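Local coordinates for protein neuraminidase (Influenza A virus, PDB 4K3Y) that forms the beta-propeller head of a bat influenza virus surface glycoprotein that resembles neuraminidase but probably lacks the sialidase activity of its relatives, at residues 95-100 with 123-128; 110-115 with 154-159. All coordinates share one frame; numbering follows the deposited sequence.

Overall arrangement
Six four-stranded antiparallel sheets make up the six-bladed propeller of the neuraminidase family, and both contacts are seams between consecutive blades. From the N terminus, contact 1 opens on strand 94-98, the last of its blade, and closes on strand 121-126, the third of the next, with 22 residues between its two segments. Contact 2 begins within that span, on strand 111-117, and closes on strand 155-162 of the following blade, so the two loops cross. Strands 111-117 and 121-126 are neighbours, with Leu-125 O lying 2.8 Å from Val-113 N. The sheet they share is therefore packed against the blade before it by contact 1 and the blade after it by contact 2.

Contact 1 of 2, residues 95-100 with 123-128; sequences FEAVGW and SILYGG
This is a blade-to-blade seam of the propeller, where Ala-97 and Glu-96 on an outermost strand meet Leu-125 on the third strand of the next sheet. The evidence for side-chain packing rather than strand pairing is direct: no hydrogen bond crosses between the segments, and the CA atoms of Ala-97 and Leu-125 are 7.5 Å apart. About 125 Å² is buried in all, counting both sides.

Leu-125 carries the contact with both of its methyl branches. CD1 meets the methyl CB of Ala-97 at 3.6 Å, a plain apolar contact, while CD2 rests against the backbone oxygen O of Glu-96, also at 3.6 Å. The isobutyl group thus lies over two successive residues of the partner strand. Its first torsion (chi1 -60°) sets CG beside the backbone N and opposite the carbonyl carbon, and from there the fork reaches across the seam. Ala-97 answers with a CB directed at 123-128.

Glu-96 contributes its main chain; its carboxylate oxygen OE1 stays 5.1 Å from O of Gly-127, and OE2 is hydrogen-bonded to Ser-81 within its own blade. Glu-96 and Ala-97 both face Val-79 across the strand pair, a classic beta bulge; the same two residues are the ones Leu-125 packs on.

Leu-125 also touches Ile-130 on strand 129-134 of its own blade, and Ala-97 touches Ser-115 on strand 111-117, so the seam involves three strands of the second blade, while strand 78-83 flanks 94-98 within its sheet. A second subunit of the tetramer packs close by, its Thr-24 on Phe-95, its Pro-23 on Val-98 and its Val-22 on Ser-123.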
loop_
_atom_site.group_PDB
_atom_site.type_symbol
_atom_site.label_atom_id
_atom_site.label_comp_id
_atom_site.label_asym_id
_atom_site.label_seq_id
_atom_site.Cartn_x
_atom_site.Cartn_y
_atom_site.Cartn_z
ATOM N N PHE C 95 -9.206 8.303 -2.439
ATOM C CA PHE C 95 -10.108 9.326 -2.970
ATOM C C PHE C 95 -11.421 8.673 -3.428
ATOM O O PHE C 95 -11.422 7.566 -3.971
ATOM C CB PHE C 95 -9.429 10.080 -4.117
ATOM C CG PHE C 95 -10.357 10.931 -4.918
ATOM C CD1 PHE C 95 -10.767 12.175 -4.447
ATOM C CD2 PHE C 95 -10.809 10.501 -6.150
ATOM C CE1 PHE C 95 -11.620 12.966 -5.189
ATOM C CE2 PHE C 95 -11.665 11.293 -6.897
ATOM C CZ PHE C 95 -12.068 12.525 -6.410
ATOM N N GLU C 96 -12.541 9.347 -3.201
ATOM C CA GLU C 96 -13.831 8.691 -3.369
ATOM C C GLU C 96 -14.787 9.395 -4.333
ATOM O O GLU C 96 -15.440 8.746 -5.165
ATOM C CB GLU C 96 -14.486 8.487 -2.001
ATOM C CG GLU C 96 -13.784 7.437 -1.139
ATOM C CD GLU C 96 -14.181 6.000 -1.503
ATOM O OE1 GLU C 96 -14.901 5.807 -2.523
ATOM O OE2 GLU C 96 -13.778 5.066 -0.754
ATOM N N ALA C 97 -14.865 10.718 -4.224
ATOM C CA ALA C 97 -15.830 11.494 -4.998
ATOM C C ALA C 97 -15.574 12.979 -4.824
ATOM O O ALA C 97 -14.734 13.383 -4.025
ATOM C CB ALA C 97 -17.273 11.153 -4.577
ATOM N N VAL C 98 -16.310 13.785 -5.578
ATOM C CA VAL C 98 -16.318 15.223 -5.374
ATOM C C VAL C 98 -17.573 15.563 -4.590
ATOM O O VAL C 98 -18.667 15.119 -4.944
ATOM C CB VAL C 98 -16.358 15.965 -6.705
ATOM C CG1 VAL C 98 -15.926 17.417 -6.521
ATOM C CG2 VAL C 98 -15.460 15.264 -7.704
ATOM N N GLY C 99 -17.412 16.323 -3.514
ATOM C CA GLY C 99 -18.555 16.748 -2.734
ATOM C C GLY C 99 -18.203 17.296 -1.374
ATOM O O GLY C 99 -17.035 17.256 -0.969
ATOM N N TRP C 100 -19.216 17.808 -0.671
ATOM C CA TRP C 100 -19.054 18.283 0.707
ATOM C C TRP C 100 -19.856 17.413 1.653
ATOM O O TRP C 100 -19.760 17.550 2.870
ATOM C CB TRP C 100 -19.520 19.733 0.868
ATOM C CG TRP C 100 -19.969 20.410 -0.384
ATOM C CD1 TRP C 100 -21.136 20.194 -1.069
ATOM C CD2 TRP C 100 -19.274 21.453 -1.091
ATOM N NE1 TRP C 100 -21.197 21.025 -2.168
ATOM C CE2 TRP C 100 -20.069 21.808 -2.200
ATOM C CE3 TRP C 100 -18.053 22.118 -0.893
ATOM C CZ2 TRP C 100 -19.682 22.799 -3.110
ATOM C CZ3 TRP C 100 -17.674 23.098 -1.794
ATOM C CH2 TRP C 100 -18.483 23.429 -2.887
ATOM N N SER C 123 -24.522 12.878 -6.863
ATOM C CA SER C 123 -23.940 11.912 -7.779
ATOM C C SER C 123 -23.809 10.583 -7.050
ATOM O O SER C 123 -23.500 10.547 -5.857
ATOM C CB SER C 123 -22.589 12.400 -8.330
ATOM O OG SER C 123 -21.671 12.735 -7.299
ATOM N N ILE C 124 -24.091 9.491 -7.750
ATOM C CA ILE C 124 -23.914 8.162 -7.162
ATOM C C ILE C 124 -22.732 7.427 -7.799
ATOM O O ILE C 124 -22.667 7.265 -9.024
ATOM C CB ILE C 124 -25.195 7.307 -7.256
ATOM C CG1 ILE C 124 -26.390 8.095 -6.700
ATOM C CG2 ILE C 124 -25.001 5.975 -6.530
ATOM C CD1 ILE C 124 -27.694 7.332 -6.690
ATOM N N LEU C 125 -21.785 7.001 -6.967
ATOM C CA LEU C 125 -20.643 6.239 -7.464
ATOM C C LEU C 125 -20.663 4.792 -6.965
ATOM O O LEU C 125 -20.846 4.534 -5.771
ATOM C CB LEU C 125 -19.315 6.926 -7.130
ATOM C CG LEU C 125 -19.115 8.332 -7.700
ATOM C CD1 LEU C 125 -19.632 9.382 -6.710
ATOM C CD2 LEU C 125 -17.666 8.582 -8.051
ATOM N N TYR C 126 -20.495 3.860 -7.902
ATOM C CA TYR C 126 -20.442 2.436 -7.595
ATOM C C TYR C 126 -19.106 1.901 -8.103
ATOM O O TYR C 126 -18.832 1.957 -9.303
ATOM C CB TYR C 126 -21.592 1.739 -8.289
ATOM C CG TYR C 126 -21.805 0.331 -7.825
ATOM C CD1 TYR C 126 -22.422 0.074 -6.610
ATOM C CD2 TYR C 126 -21.397 -0.750 -8.603
ATOM C CE1 TYR C 126 -22.636 -1.221 -6.176
ATOM C CE2 TYR C 126 -21.602 -2.056 -8.180
ATOM C CZ TYR C 126 -22.221 -2.290 -6.961
ATOM O OH TYR C 126 -22.427 -3.585 -6.522
ATOM N N GLY C 127 -18.277 1.371 -7.204
ATOM C CA GLY C 127 -16.850 1.312 -7.482
ATOM C C GLY C 127 -16.451 2.771 -7.522
ATOM O O GLY C 127 -16.883 3.563 -6.658
ATOM N N GLY C 128 -15.666 3.162 -8.517
ATOM C CA GLY C 128 -15.423 4.583 -8.711
ATOM C C GLY C 128 -16.257 5.141 -9.842
ATOM O O GLY C 128 -16.018 6.261 -10.293
#

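Contact 2 of 2, residues 110-115 with 154-159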
loop_
_atom_site.group_PDB
_atom_site.type_symbol
_atom_site.label_atom_id
_atom_site.label_comp_id
_atom_site.label_asym_id
_atom_site.label_seq_id
_atom_site.Cartn_x
_atom_site.Cartn_y
_atom_site.Cartn_z
ATOM N N GLN C 110 -19.413 -3.970 -4.451
ATOM C CA GLN C 110 -18.697 -2.701 -4.443
ATOM C C GLN C 110 -19.207 -1.663 -3.426
ATOM O O GLN C 110 -20.320 -1.779 -2.875
ATOM C CB GLN C 110 -18.698 -2.103 -5.850
ATOM C CG GLN C 110 -17.315 -1.931 -6.434
ATOM C CD GLN C 110 -16.853 -3.142 -7.190
ATOM O OE1 GLN C 110 -17.664 -3.940 -7.656
ATOM N NE2 GLN C 110 -15.544 -3.293 -7.317
ATOM N N TRP C 111 -18.376 -0.649 -3.180
ATOM C CA TRP C 111 -18.808 0.524 -2.430
ATOM C C TRP C 111 -19.736 1.427 -3.252
ATOM O O TRP C 111 -19.385 1.869 -4.369
ATOM C CB TRP C 111 -17.607 1.357 -1.963
ATOM C CG TRP C 111 -16.900 0.762 -0.814
ATOM C CD1 TRP C 111 -15.714 0.090 -0.840
ATOM C CD2 TRP C 111 -17.329 0.775 0.556
ATOM N NE1 TRP C 111 -15.377 -0.324 0.429
ATOM C CE2 TRP C 111 -16.349 0.088 1.307
ATOM C CE3 TRP C 111 -18.441 1.303 1.219
ATOM C CZ2 TRP C 111 -16.453 -0.094 2.693
ATOM C CZ3 TRP C 111 -18.543 1.122 2.601
ATOM C CH2 TRP C 111 -17.556 0.428 3.317
ATOM N N THR C 112 -20.915 1.696 -2.691
ATOM C CA THR C 112 -21.792 2.752 -3.181
ATOM C C THR C 112 -21.533 4.043 -2.384
ATOM O O THR C 112 -21.536 4.051 -1.145
ATOM C CB THR C 112 -23.263 2.363 -3.039
ATOM O OG1 THR C 112 -23.492 1.096 -3.679
ATOM C CG2 THR C 112 -24.143 3.438 -3.656
ATOM N N VAL C 113 -21.300 5.136 -3.098
ATOM C CA VAL C 113 -21.050 6.411 -2.449
ATOM C C VAL C 113 -21.987 7.491 -2.984
ATOM O O VAL C 113 -21.924 7.854 -4.166
ATOM C CB VAL C 113 -19.596 6.855 -2.663
ATOM C CG1 VAL C 113 -19.376 8.261 -2.110
ATOM C CG2 VAL C 113 -18.637 5.860 -2.023
ATOM N N LEU C 114 -22.865 8.002 -2.123
ATOM C CA LEU C 114 -23.687 9.152 -2.497
ATOM C C LEU C 114 -23.008 10.432 -2.060
ATOM O O LEU C 114 -22.740 10.621 -0.875
ATOM C CB LEU C 114 -25.083 9.070 -1.897
ATOM C CG LEU C 114 -25.842 7.842 -2.388
ATOM C CD1 LEU C 114 -25.665 6.692 -1.397
ATOM C CD2 LEU C 114 -27.309 8.160 -2.620
ATOM N N SER C 115 -22.728 11.306 -3.023
ATOM C CA SER C 115 -21.996 12.534 -2.755
ATOM C C SER C 115 -22.717 13.759 -3.323
ATOM O O SER C 115 -23.044 13.802 -4.512
ATOM C CB SER C 115 -20.572 12.432 -3.317
ATOM O OG SER C 115 -19.793 13.566 -2.960
ATOM N N GLY C 154 -27.788 -7.542 -1.629
ATOM C CA GLY C 154 -27.762 -6.911 -2.938
ATOM C C GLY C 154 -28.357 -5.513 -3.075
ATOM O O GLY C 154 -27.858 -4.702 -3.873
ATOM N N THR C 155 -29.426 -5.219 -2.332
ATOM C CA THR C 155 -30.029 -3.884 -2.420
ATOM C C THR C 155 -29.541 -2.941 -1.305
ATOM O O THR C 155 -29.300 -3.367 -0.170
ATOM C CB THR C 155 -31.584 -3.916 -2.487
ATOM O OG1 THR C 155 -32.126 -4.143 -1.182
ATOM C CG2 THR C 155 -32.071 -5.001 -3.453
ATOM N N CYS C 156 -29.379 -1.666 -1.647
ATOM C CA CYS C 156 -28.943 -0.661 -0.679
ATOM C C CYS C 156 -29.995 0.413 -0.502
ATOM O O CYS C 156 -30.598 0.873 -1.471
ATOM C CB CYS C 156 -27.633 -0.015 -1.116
ATOM S SG CYS C 156 -26.255 -1.168 -1.233
ATOM N N TYR C 157 -30.212 0.824 0.741
ATOM C CA TYR C 157 -31.202 1.865 1.036
ATOM C C TYR C 157 -30.564 3.125 1.657
ATOM O O TYR C 157 -29.604 3.044 2.430
ATOM C CB TYR C 157 -32.325 1.303 1.916
ATOM C CG TYR C 157 -32.918 0.004 1.396
ATOM C CD1 TYR C 157 -32.375 -1.234 1.754
ATOM C CD2 TYR C 157 -34.020 0.011 0.544
ATOM C CE1 TYR C 157 -32.917 -2.423 1.281
ATOM C CE2 TYR C 157 -34.570 -1.173 0.070
ATOM C CZ TYR C 157 -34.017 -2.385 0.440
ATOM O OH TYR C 157 -34.566 -3.553 -0.037
ATOM N N THR C 158 -31.077 4.290 1.281
ATOM C CA THR C 158 -30.585 5.548 1.825
ATOM C C THR C 158 -31.717 6.564 1.836
ATOM O O THR C 158 -32.716 6.390 1.127
ATOM C CB THR C 158 -29.382 6.098 1.026
ATOM O OG1 THR C 158 -28.871 7.276 1.668
ATOM C CG2 THR C 158 -29.782 6.433 -0.410
ATOM N N ILE C 159 -31.569 7.610 2.650
ATOM C CA ILE C 159 -32.580 8.658 2.741
ATOM C C ILE C 159 -31.977 10.004 2.345
ATOM O O ILE C 159 -30.871 10.330 2.761
ATOM C CB ILE C 159 -33.193 8.708 4.151
ATOM C CG1 ILE C 159 -33.801 7.345 4.493
ATOM C CG2 ILE C 159 -34.258 9.804 4.233
ATOM C CD1 ILE C 159 -33.993 7.066 5.976
#
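Cys-156 and Thr-158, alternate residues of strand 155-162, direct their side chains at Thr-112 and Leu-114 of strand 111-117, each the second strand of its blade. CA separations of 8.3 Å for Thr-112 with Cys-156 and 8.9 Å for Leu-114 with Thr-158 are those of two sheets packed through side chains, and the pairing shows that both strands advance in the same sense.

Ahead of the first touching residue, Thr-155 turns to the other face of its strand, where its OG1 is hydrogen-bonded to OH of Tyr-157 at 2.8 Å. Cys-156 then faces the seam. Its SG stands 4.3 Å from OG1 of Thr-112, a loose approach with no hydrogen bond; the sulfur is committed to a disulfide with Cys-151 on the adjoining strand 150-152. Tyr-157 swings back to the far face, against Gln-226 and Phe-228. Thr-158 makes the closest approach, its methyl CG2 meeting CD2 of Leu-114 tip to tip at 3.7 Å. With chi1 at -175°, OG1 lies opposite the backbone N and is hydrogen-bonded to OE1 of Gln-145, while CG2, lodged between N and the carbonyl carbon, is left to touch the leucine.

The disulfide of Cys-105, on strand 101-106, with Cys-149, in the loop leading into strand 150-152, is a covalent link nearby. Thr-112 shares a backbone hydrogen bond with Cys-105, and Leu-114 touches Cys-149.

With 118 Å² buried over both sides, the contact is one methyl-to-methyl meeting beside a loose sulfur-to-hydroxyl approach, so van der Waals packing is what the segments themselves offer. The hydroxyl of Thr-158 is bonded to Gln-145 and the sulfur of Cys-156 is held in the disulfide, consistent with the absence of a hydrogen bond between the segments.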